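Local coordinates for protein VirX1 (Cyanophage Syn10, PDB 6QGM) that iodinates diverse substrates as a marine viral halogenase, probably with the help of a flavin as in its tryptophan halogenase relatives, at residues K116-Y121 and G470-S475; G110-G115 and N453-N458; C27-I32 and L372-D377; S15-A20 and L34-N39. All coordinates share one frame; numbering follows the deposited sequence.

Interaction 1: residues K116-Y121 and G470-S475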
# COMPACT_ATOMS: atom_id res chain seq x y z
N LYS B 116 8.99 -9.34 -26.28
CA LYS B 116 9.42 -10.66 -26.80
C LYS B 116 9.66 -10.55 -28.32
O LYS B 116 10.69 -11.07 -28.78
CB LYS B 116 8.43 -11.75 -26.44
CG LYS B 116 8.36 -12.06 -24.95
CD LYS B 116 7.50 -13.24 -24.56
CE LYS B 116 7.99 -14.56 -25.11
NZ LYS B 116 7.58 -15.69 -24.24
N LEU B 117 8.76 -9.86 -29.04
CA LEU B 117 8.91 -9.60 -30.50
C LEU B 117 10.24 -8.87 -30.76
O LEU B 117 10.97 -9.28 -31.68
CB LEU B 117 7.73 -8.76 -31.01
CG LEU B 117 6.40 -9.52 -31.17
CD1 LEU B 117 5.27 -8.58 -31.56
CD2 LEU B 117 6.55 -10.61 -32.20
N ALA B 118 10.52 -7.83 -29.96
CA ALA B 118 11.75 -7.00 -30.04
C ALA B 118 13.00 -7.88 -29.87
O ALA B 118 13.97 -7.65 -30.60
CB ALA B 118 11.70 -5.90 -29.01
N ASN B 119 12.96 -8.88 -28.97
CA ASN B 119 14.11 -9.78 -28.69
C ASN B 119 14.28 -10.76 -29.85
O ASN B 119 15.41 -10.94 -30.32
CB ASN B 119 13.95 -10.52 -27.36
CG ASN B 119 14.37 -9.69 -26.16
OD1 ASN B 119 15.23 -8.81 -26.28
ND2 ASN B 119 13.78 -9.97 -25.00
N LYS B 120 13.17 -11.36 -30.31
CA LYS B 120 13.17 -12.42 -31.35
C LYS B 120 13.46 -11.81 -32.72
O LYS B 120 14.19 -12.44 -33.48
CB LYS B 120 11.81 -13.11 -31.36
CG LYS B 120 11.49 -13.92 -30.12
CD LYS B 120 10.18 -14.69 -30.29
CE LYS B 120 10.19 -16.01 -29.56
NZ LYS B 120 10.09 -15.76 -28.11
N TYR B 121 12.91 -10.63 -33.03
CA TYR B 121 12.93 -10.03 -34.39
C TYR B 121 13.36 -8.57 -34.31
O TYR B 121 12.60 -7.67 -34.66
CB TYR B 121 11.55 -10.20 -35.04
CG TYR B 121 10.96 -11.59 -34.89
CD1 TYR B 121 11.55 -12.69 -35.50
CD2 TYR B 121 9.81 -11.79 -34.15
CE1 TYR B 121 11.00 -13.96 -35.37
CE2 TYR B 121 9.25 -13.05 -34.01
CZ TYR B 121 9.85 -14.14 -34.62
OH TYR B 121 9.27 -15.37 -34.50
N GLY B 470 14.67 2.31 -25.27
CA GLY B 470 15.24 1.03 -25.72
C GLY B 470 15.25 -0.03 -24.63
O GLY B 470 16.08 -0.93 -24.71
N LEU B 471 14.35 0.06 -23.67
CA LEU B 471 14.20 -0.97 -22.61
C LEU B 471 13.05 -1.92 -22.96
O LEU B 471 12.14 -1.52 -23.65
CB LEU B 471 13.98 -0.27 -21.26
CG LEU B 471 15.11 0.64 -20.79
CD1 LEU B 471 14.60 1.69 -19.82
CD2 LEU B 471 16.21 -0.17 -20.15
N ARG B 472 13.14 -3.16 -22.48
CA ARG B 472 12.18 -4.28 -22.67
C ARG B 472 11.90 -4.96 -21.33
O ARG B 472 12.79 -5.01 -20.49
CB ARG B 472 12.80 -5.29 -23.64
CG ARG B 472 12.93 -4.75 -25.06
CD ARG B 472 13.73 -5.69 -25.95
NE ARG B 472 14.99 -6.08 -25.35
CZ ARG B 472 16.01 -5.27 -25.14
NH1 ARG B 472 15.94 -3.99 -25.46
NH2 ARG B 472 17.12 -5.73 -24.58
N PRO B 473 10.70 -5.50 -21.09
CA PRO B 473 10.38 -6.15 -19.82
C PRO B 473 11.30 -7.35 -19.54
O PRO B 473 11.76 -7.48 -18.41
CB PRO B 473 8.91 -6.59 -19.92
CG PRO B 473 8.56 -6.49 -21.39
CD PRO B 473 9.56 -5.52 -22.02
N GLN B 474 11.55 -8.17 -20.56
CA GLN B 474 12.61 -9.21 -20.55
C GLN B 474 13.67 -8.78 -21.55
O GLN B 474 13.33 -8.60 -22.73
CB GLN B 474 12.03 -10.58 -20.88
CG GLN B 474 11.09 -11.11 -19.80
CD GLN B 474 9.84 -11.76 -20.36
OE1 GLN B 474 9.90 -12.47 -21.37
NE2 GLN B 474 8.70 -11.46 -19.74
N SER B 475 14.91 -8.57 -21.08
CA SER B 475 15.99 -7.90 -21.84
C SER B 475 16.59 -8.87 -22.87
O SER B 475 17.18 -8.39 -23.83
CB SER B 475 17.04 -7.31 -20.93
OG SER B 475 17.56 -8.26 -20.02

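Interaction 2: residues G110-G115 and N453-N458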
# COMPACT_ATOMS: atom_id res chain seq x y z
N GLY B 110 0.50 -10.93 -22.40
CA GLY B 110 -0.15 -9.61 -22.31
C GLY B 110 0.76 -8.50 -22.82
O GLY B 110 1.26 -8.64 -23.95
N ILE B 111 0.98 -7.45 -22.02
CA ILE B 111 1.78 -6.22 -22.35
C ILE B 111 3.23 -6.56 -22.73
O ILE B 111 3.88 -5.73 -23.43
CB ILE B 111 1.72 -5.22 -21.18
CG1 ILE B 111 2.38 -3.89 -21.53
CG2 ILE B 111 2.31 -5.82 -19.92
CD1 ILE B 111 2.03 -2.74 -20.59
N ASN B 112 3.75 -7.71 -22.27
CA ASN B 112 5.15 -8.17 -22.48
C ASN B 112 5.34 -8.73 -23.90
O ASN B 112 6.49 -9.09 -24.24
CB ASN B 112 5.58 -9.20 -21.43
CG ASN B 112 5.45 -8.67 -20.00
OD1 ASN B 112 5.53 -7.47 -19.77
ND2 ASN B 112 5.23 -9.54 -19.03
N THR B 113 4.27 -8.82 -24.70
CA THR B 113 4.30 -9.38 -26.08
C THR B 113 5.28 -8.56 -26.92
O THR B 113 6.18 -9.16 -27.54
CB THR B 113 2.89 -9.45 -26.71
OG1 THR B 113 2.05 -10.30 -25.92
CG2 THR B 113 2.88 -9.95 -28.14
N TRP B 114 5.14 -7.23 -26.94
CA TRP B 114 5.99 -6.38 -27.82
C TRP B 114 7.48 -6.64 -27.53
O TRP B 114 8.25 -6.79 -28.50
CB TRP B 114 5.67 -4.89 -27.70
CG TRP B 114 6.61 -4.12 -28.57
CD1 TRP B 114 6.56 -3.96 -29.92
CD2 TRP B 114 7.86 -3.56 -28.15
NE1 TRP B 114 7.65 -3.28 -30.36
CE2 TRP B 114 8.48 -3.02 -29.29
CE3 TRP B 114 8.50 -3.44 -26.91
CZ2 TRP B 114 9.70 -2.35 -29.23
CZ3 TRP B 114 9.71 -2.80 -26.85
CH2 TRP B 114 10.29 -2.25 -28.00
N GLY B 115 7.86 -6.66 -26.26
CA GLY B 115 9.24 -6.92 -25.80
C GLY B 115 9.78 -8.25 -26.32
O GLY B 115 10.94 -8.26 -26.76
N ASN B 453 10.64 -8.98 -14.05
CA ASN B 453 10.90 -9.05 -15.52
C ASN B 453 9.59 -8.85 -16.30
O ASN B 453 9.35 -9.59 -17.28
CB ASN B 453 11.63 -10.34 -15.90
CG ASN B 453 13.00 -10.46 -15.24
OD1 ASN B 453 13.56 -11.55 -15.13
ND2 ASN B 453 13.57 -9.35 -14.83
N THR B 454 8.79 -7.85 -15.93
CA THR B 454 7.43 -7.65 -16.46
C THR B 454 7.12 -6.15 -16.54
O THR B 454 7.62 -5.39 -15.69
CB THR B 454 6.37 -8.35 -15.60
OG1 THR B 454 5.13 -8.38 -16.30
CG2 THR B 454 6.14 -7.66 -14.27
N TRP B 455 6.28 -5.77 -17.51
CA TRP B 455 5.53 -4.50 -17.50
C TRP B 455 4.11 -4.77 -17.01
O TRP B 455 3.78 -5.92 -16.73
CB TRP B 455 5.57 -3.83 -18.88
CG TRP B 455 6.91 -3.30 -19.26
CD1 TRP B 455 8.03 -3.25 -18.48
CD2 TRP B 455 7.29 -2.76 -20.54
NE1 TRP B 455 9.08 -2.73 -19.19
CE2 TRP B 455 8.66 -2.42 -20.45
CE3 TRP B 455 6.62 -2.54 -21.74
CZ2 TRP B 455 9.36 -1.87 -21.52
CZ3 TRP B 455 7.33 -2.02 -22.80
CH2 TRP B 455 8.67 -1.66 -22.69
N HIS B 456 3.32 -3.71 -16.89
CA HIS B 456 1.96 -3.71 -16.33
C HIS B 456 1.23 -2.50 -16.92
O HIS B 456 1.93 -1.49 -17.20
CB HIS B 456 2.02 -3.67 -14.80
CG HIS B 456 0.81 -4.21 -14.12
ND1 HIS B 456 -0.45 -3.66 -14.30
CD2 HIS B 456 0.66 -5.26 -13.29
CE1 HIS B 456 -1.32 -4.36 -13.61
NE2 HIS B 456 -0.66 -5.34 -12.96
N ILE B 457 -0.08 -2.61 -17.15
CA ILE B 457 -0.92 -1.48 -17.65
C ILE B 457 -0.91 -0.37 -16.59
O ILE B 457 -1.18 0.77 -16.95
CB ILE B 457 -2.35 -1.94 -18.03
CG1 ILE B 457 -2.93 -2.92 -17.00
CG2 ILE B 457 -2.38 -2.50 -19.44
CD1 ILE B 457 -4.41 -3.09 -17.10
N ASN B 458 -0.57 -0.69 -15.33
CA ASN B 458 -0.39 0.29 -14.23
C ASN B 458 0.75 1.29 -14.51
O ASN B 458 0.90 2.22 -13.69
CB ASN B 458 -0.05 -0.39 -12.91
CG ASN B 458 -1.21 -1.18 -12.35
OD1 ASN B 458 -2.35 -0.98 -12.76
ND2 ASN B 458 -0.91 -2.07 -11.43

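Interaction 3: residues C27-I32 and L372-D377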
# COMPACT_ATOMS: atom_id res chain seq x y z
N CYS B 27 -20.72 27.52 -11.27
CA CYS B 27 -21.02 28.02 -9.90
C CYS B 27 -21.80 29.32 -10.00
O CYS B 27 -21.35 30.37 -9.54
CB CYS B 27 -19.74 28.20 -9.08
SG CYS B 27 -18.70 26.71 -9.02
N PRO B 28 -23.02 29.27 -10.59
CA PRO B 28 -23.81 30.48 -10.85
C PRO B 28 -24.15 31.29 -9.58
O PRO B 28 -24.39 32.46 -9.70
CB PRO B 28 -25.11 29.96 -11.47
CG PRO B 28 -24.77 28.56 -11.94
CD PRO B 28 -23.74 28.05 -10.97
N GLN B 29 -24.17 30.63 -8.42
CA GLN B 29 -24.45 31.26 -7.09
C GLN B 29 -23.37 32.31 -6.76
O GLN B 29 -23.67 33.21 -5.97
CB GLN B 29 -24.58 30.19 -5.99
CG GLN B 29 -23.28 29.57 -5.48
CD GLN B 29 -22.83 28.34 -6.25
OE1 GLN B 29 -23.06 28.21 -7.46
NE2 GLN B 29 -22.17 27.42 -5.55
N LEU B 30 -22.15 32.19 -7.33
CA LEU B 30 -21.01 33.09 -7.01
C LEU B 30 -21.17 34.45 -7.70
O LEU B 30 -21.57 34.47 -8.88
CB LEU B 30 -19.69 32.46 -7.47
CG LEU B 30 -19.24 31.20 -6.72
CD1 LEU B 30 -17.88 30.76 -7.25
CD2 LEU B 30 -19.19 31.44 -5.21
N GLU B 31 -20.85 35.52 -6.97
CA GLU B 31 -20.46 36.85 -7.51
C GLU B 31 -18.97 36.77 -7.83
O GLU B 31 -18.20 36.39 -6.92
CB GLU B 31 -20.72 37.96 -6.48
CG GLU B 31 -22.01 37.80 -5.69
CD GLU B 31 -22.08 38.68 -4.46
OE1 GLU B 31 -21.17 38.59 -3.61
OE2 GLU B 31 -23.04 39.47 -4.35
N ILE B 32 -18.56 37.08 -9.06
CA ILE B 32 -17.15 36.94 -9.52
C ILE B 32 -16.65 38.27 -10.08
O ILE B 32 -17.38 38.89 -10.87
CB ILE B 32 -17.02 35.82 -10.56
CG1 ILE B 32 -17.63 34.51 -10.05
CG2 ILE B 32 -15.57 35.65 -11.00
CD1 ILE B 32 -17.87 33.50 -11.14
N LEU B 372 -15.63 21.59 -4.82
CA LEU B 372 -15.86 21.96 -3.40
C LEU B 372 -16.95 23.04 -3.28
O LEU B 372 -17.76 22.96 -2.34
CB LEU B 372 -14.53 22.44 -2.80
CG LEU B 372 -13.49 21.36 -2.54
CD1 LEU B 372 -12.27 21.94 -1.87
CD2 LEU B 372 -14.05 20.23 -1.69
N ILE B 373 -16.97 24.02 -4.17
CA ILE B 373 -17.94 25.15 -4.09
C ILE B 373 -19.36 24.63 -4.39
O ILE B 373 -20.29 25.14 -3.75
CB ILE B 373 -17.49 26.30 -5.02
CG1 ILE B 373 -16.26 27.01 -4.43
CG2 ILE B 373 -18.63 27.26 -5.29
CD1 ILE B 373 -15.66 28.08 -5.32
N ASN B 374 -19.51 23.65 -5.28
CA ASN B 374 -20.84 23.08 -5.66
C ASN B 374 -21.28 22.00 -4.67
O ASN B 374 -22.40 21.50 -4.80
CB ASN B 374 -20.85 22.51 -7.08
CG ASN B 374 -20.75 23.61 -8.11
OD1 ASN B 374 -20.94 24.78 -7.79
ND2 ASN B 374 -20.41 23.24 -9.34
N GLN B 375 -20.45 21.70 -3.67
CA GLN B 375 -20.73 20.66 -2.66
C GLN B 375 -21.87 21.15 -1.74
O GLN B 375 -22.92 20.51 -1.75
CB GLN B 375 -19.40 20.31 -1.98
CG GLN B 375 -19.39 18.96 -1.29
CD GLN B 375 -19.46 17.76 -2.21
OE1 GLN B 375 -20.52 17.15 -2.33
NE2 GLN B 375 -18.35 17.39 -2.82
N ARG B 376 -21.69 22.25 -1.00
CA ARG B 376 -22.73 22.79 -0.07
C ARG B 376 -22.86 24.31 -0.22
O ARG B 376 -22.65 25.04 0.76
CB ARG B 376 -22.45 22.35 1.37
CG ARG B 376 -22.42 20.84 1.56
CD ARG B 376 -22.02 20.42 2.94
NE ARG B 376 -20.59 20.51 3.19
CZ ARG B 376 -20.02 20.14 4.32
NH1 ARG B 376 -20.73 19.61 5.31
NH2 ARG B 376 -18.71 20.28 4.46
N ASP B 377 -23.19 24.74 -1.43
CA ASP B 377 -23.53 26.15 -1.79
C ASP B 377 -22.39 27.09 -1.40
O ASP B 377 -22.69 28.20 -0.98
CB ASP B 377 -24.86 26.53 -1.16
CG ASP B 377 -25.40 27.87 -1.62
OD1 ASP B 377 -25.12 28.25 -2.76
OD2 ASP B 377 -26.09 28.52 -0.81

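Interaction 4: residues S15-A20 and L34-N39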
# COMPACT_ATOMS: atom_id res chain seq x y z
N SER B 15 -5.17 31.32 -17.29
CA SER B 15 -5.51 30.91 -15.91
C SER B 15 -6.64 31.77 -15.35
O SER B 15 -7.60 31.21 -14.79
CB SER B 15 -4.29 30.93 -15.02
OG SER B 15 -3.53 29.73 -15.16
N GLY B 16 -6.54 33.09 -15.49
CA GLY B 16 -7.53 34.03 -14.95
C GLY B 16 -8.89 33.78 -15.56
O GLY B 16 -9.87 33.61 -14.80
N TRP B 17 -8.96 33.76 -16.89
CA TRP B 17 -10.23 33.67 -17.64
C TRP B 17 -10.77 32.24 -17.64
O TRP B 17 -11.99 32.08 -17.66
CB TRP B 17 -10.03 34.23 -19.04
CG TRP B 17 -9.85 35.71 -19.00
CD1 TRP B 17 -8.75 36.43 -19.36
CD2 TRP B 17 -10.81 36.66 -18.51
NE1 TRP B 17 -8.98 37.76 -19.16
CE2 TRP B 17 -10.23 37.93 -18.63
CE3 TRP B 17 -12.11 36.55 -17.99
CZ2 TRP B 17 -10.90 39.09 -18.24
CZ3 TRP B 17 -12.77 37.69 -17.61
CH2 TRP B 17 -12.17 38.94 -17.73
N MET B 18 -9.89 31.24 -17.62
CA MET B 18 -10.28 29.82 -17.46
C MET B 18 -11.02 29.67 -16.13
O MET B 18 -12.08 29.03 -16.12
CB MET B 18 -9.06 28.90 -17.54
CG MET B 18 -8.60 28.68 -18.95
SD MET B 18 -7.08 27.70 -19.06
CE MET B 18 -7.65 26.10 -18.50
N THR B 19 -10.50 30.29 -15.07
CA THR B 19 -11.10 30.28 -13.70
C THR B 19 -12.42 31.07 -13.73
O THR B 19 -13.45 30.52 -13.28
CB THR B 19 -10.11 30.83 -12.67
OG1 THR B 19 -8.88 30.11 -12.80
CG2 THR B 19 -10.61 30.70 -11.25
N ALA B 20 -12.41 32.29 -14.27
CA ALA B 20 -13.61 33.16 -14.35
C ALA B 20 -14.74 32.44 -15.11
O ALA B 20 -15.86 32.41 -14.59
CB ALA B 20 -13.27 34.48 -15.00
N LEU B 34 -12.80 39.78 -11.85
CA LEU B 34 -11.41 39.51 -12.31
C LEU B 34 -10.64 40.82 -12.44
O LEU B 34 -11.08 41.69 -13.23
CB LEU B 34 -11.42 38.75 -13.64
CG LEU B 34 -10.05 38.21 -14.05
CD1 LEU B 34 -10.17 36.86 -14.72
CD2 LEU B 34 -9.30 39.19 -14.94
N ILE B 35 -9.54 40.93 -11.70
CA ILE B 35 -8.63 42.11 -11.68
C ILE B 35 -7.47 41.82 -12.63
O ILE B 35 -6.75 40.81 -12.41
CB ILE B 35 -8.17 42.40 -10.24
CG1 ILE B 35 -9.34 42.78 -9.34
CG2 ILE B 35 -7.08 43.45 -10.23
CD1 ILE B 35 -9.18 42.36 -7.91
N GLU B 36 -7.31 42.67 -13.64
CA GLU B 36 -6.31 42.51 -14.73
C GLU B 36 -5.63 43.87 -14.88
O GLU B 36 -6.34 44.89 -14.80
CB GLU B 36 -7.06 41.98 -15.95
CG GLU B 36 -6.40 42.23 -17.29
CD GLU B 36 -7.29 41.83 -18.46
OE1 GLU B 36 -7.46 40.62 -18.68
OE2 GLU B 36 -7.83 42.73 -19.16
N ASP B 37 -4.30 43.89 -15.00
CA ASP B 37 -3.48 45.12 -15.17
C ASP B 37 -3.41 45.43 -16.67
O ASP B 37 -2.80 44.66 -17.42
CB ASP B 37 -2.08 44.94 -14.59
CG ASP B 37 -1.22 46.20 -14.58
OD1 ASP B 37 -1.36 47.02 -15.52
OD2 ASP B 37 -0.42 46.34 -13.62
N PRO B 38 -4.03 46.53 -17.14
CA PRO B 38 -3.96 46.88 -18.56
C PRO B 38 -2.52 46.96 -19.09
O PRO B 38 -2.28 46.56 -20.21
CB PRO B 38 -4.65 48.25 -18.64
CG PRO B 38 -5.50 48.36 -17.39
CD PRO B 38 -4.87 47.44 -16.36
N ASN B 39 -1.59 47.48 -18.28
CA ASN B 39 -0.27 48.00 -18.71
C ASN B 39 0.77 46.87 -18.73
O ASN B 39 1.92 47.14 -18.31
CB ASN B 39 0.21 49.13 -17.78
CG ASN B 39 -0.70 50.35 -17.73
OD1 ASN B 39 -1.89 50.23 -17.43
ND2 ASN B 39 -0.14 51.53 -17.96

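Interaction 1: residues K116-Y121 and G470-S475
Residues 116-120 belong to the helix 113-120, and the irregular run 470-475 passes along its side, with K116 nearest Q474 and N119 nearest S475 by CA positions. G470, at positive phi, ends the preceding helix in a Schellman motif and releases the chain into this passage. N119 illustrates how one amide can tie a helix to a backbone of no regular form. Its CG stands anti to the carbonyl carbon (chi1 -82°), and its two branches serve different residues. N119 ND2 donates to Q474 O at 2.7 Å, from above the carbonyl plane rather than along a lone pair. N119 OD1 receives a weak, bent bond from R472 NE at 2.9 Å. R472 NH2 donates almost straight to S475 O at 2.8 Å, in the guanidinium plane and on a lone pair of that carbonyl, which helps hold the group; its plane stands 78° from that of the N119 amide. A118 CB, pointing toward the loop, packs against R472 CD at 3.7 Å. K116 runs alongside Q474, with K116 CG 3.9 Å from Q474 OE1, but their polar ends turn elsewhere, K116 NZ to D491 and Q474 OE1 to S480. Y371 and Q375 of the second subunit bond to S475 OG and R472 N. At this subunit interface, a helix side packs on the loop that joins helix 462-468, through its Schellman C-cap, to helix 477-484.

Interaction 2: residues G110-G115 and N453-N458
T454 OG1 is gripped by two hydrogen bonds, one from each side of the contact. T454 OG1 accepts from N112 ND2 at 3.0 Å, along a line only slightly bent (171°) and in the plane of the amide, and it donates a hydrogen bond to W455 O at 2.8 Å, on a lone pair of that carbonyl. The hydroxyl owes this reach to its place anti to the backbone N (chi1 -167°), beside the carbonyl carbon and so turned along the chain toward W455. The other branch of N112 serves the next residue: N112 OD1 accepts from W455 N at 2.9 Å, with the N-H on a lone pair and the bond nearly straight at 168°. Both ends of one amide are thus used, and the rotation of the group is fixed. In the fold, this joins the approach to helix 113-120 to the loop between helices 441-451 and 462-468, where W455 also packs on S463, I466 and A467 of the second of these helices. I111, extended with CG1 anti to its backbone N, crosses W455 at about a right angle, its CG2 4.0 Å from W455 CB, while its tip, CD1, lies 3.6 Å from H456 O. CG1 meets the W455 indole at its edge. Deeper in, the two indoles make a looser touch, W114 CZ3 to W455 CH2 at 4.4 Å. W114 itself is held by a bond from NE1 to T129 OG1 and by an edge-to-face meeting with F130.

Interaction 3: residues C27-I32 and L372-D377
I373, on the last turn of helix 360-373, interlocks with C27 and L30 to form the buried half of this contact. Its two branches divide the work: I373 CD1 meets L30 CD1 at 4.0 Å, the two side chains crossing at about a right angle, while I373 CG2, anti to the backbone N, lies 3.8 Å from C27 SG. L30 continues inward onto I4, V7 and L23, so the helix end is seated against the Rossmann-type beta-alpha-beta unit at the point where helix 14-26 gives way to strand 31-36. A type I beta turn from C27 to L30, closed by the bond from L30 N to C27 O, makes that passage and brings C27, pointing at the helix end, and the tip of L30 to the same isoleucine. N374 OD1 lies 3.2 Å from C27 SG, and N374 ND2 bonds to L26 O. The outer half is more open to solvent, with Q29 partly exposed and D377 exposed. Q29 begins in the crowded position, CG between the backbone N and the carbonyl carbon (chi1 76°), and bends again at chi2 (-89°), which folds its amide back over I373, with Q29 NE2 3.6 Å from I373 CG2. D377, at positive phi, slides past Q29 in the opposite direction, so that D377 OD1 lies 3.5 Å from the aliphatic Q29 CG rather than at the amide. Beyond the contact, Q375 and R376 make hydrogen bonds to the third subunit. No clear hydrogen bond or salt bridge links the two segments; the polar ends of Q29, N374 and D377 mostly meet carbon or sulfur, so the hold is mainly van der Waals and would be expected to give little directional preference.

Interaction 4: residues S15-A20 and L34-N39
Strand 6-10, helix 14-26 and strand 31-36 form a beta-alpha-beta unit, and here its helix lies against its second strand. G16 belongs, with G11 and G13, to a GxGxxG pattern of Rossmann type, consistent with the dinucleotide-binding fold expected of a flavin-dependent halogenase. The segments run almost antiparallel, 165° between their directions, with axes 9.7 Å apart at closest approach. L34 has the largest share of the contact. L34 CB points at the helix and comes no nearer than 4.2 Å to W17 CH2. CG stands anti to the backbone N, which sends the fork of the side chain across to the helix. From there L34 CD1 enters the place opposite G16: with no side chain in the way, the methyl comes within 3.3 Å of G16 O and 3.9 Å of A20 CB. The same L34 CD1 sits over one face of the W17 indole, 3.8 Å from the centroid of the six-membered ring and 10° off its normal, a CH-pi contact. L34 CD2 covers the next part of that face, 3.7 Å from W17 CZ2. W17 offers its edge to another partner. E36, two residues along the strand and on the same side of it as L34, extends its chain so that the carboxylate stands steeply to the indole plane. Its second oxygen, OE2, has a weak hydrogen bond with H188, whose ring also meets W17 edge-to-face. W17 NE1 donates a hydrogen bond to E36 OE1 at 3.3 Å, nearly in the indole plane and almost along the carboxylate's C-O axis.

From the N terminus, interaction 4 closes first, bringing strand 31-36 back against helix 14-26 after a 13-residue connection. Interaction 3 opens within that connection and so crosses interaction 4; the two share strand 31-36 and touch at I32 and A20, but interaction 3 spans 339 residues to reach the end of helix 360-373. Within that span helix 113-120 and its approach open interactions 2 and 1, whose partners follow in the same order at 453-458 and 470-475, so these two cross each other and interaction 3. They adjoin, P473 packing on N112 and W455. Their helical cluster lies roughly 45 to 53 Å, centre to centre, from the Rossmann-type end tied by interactions 3 and 4.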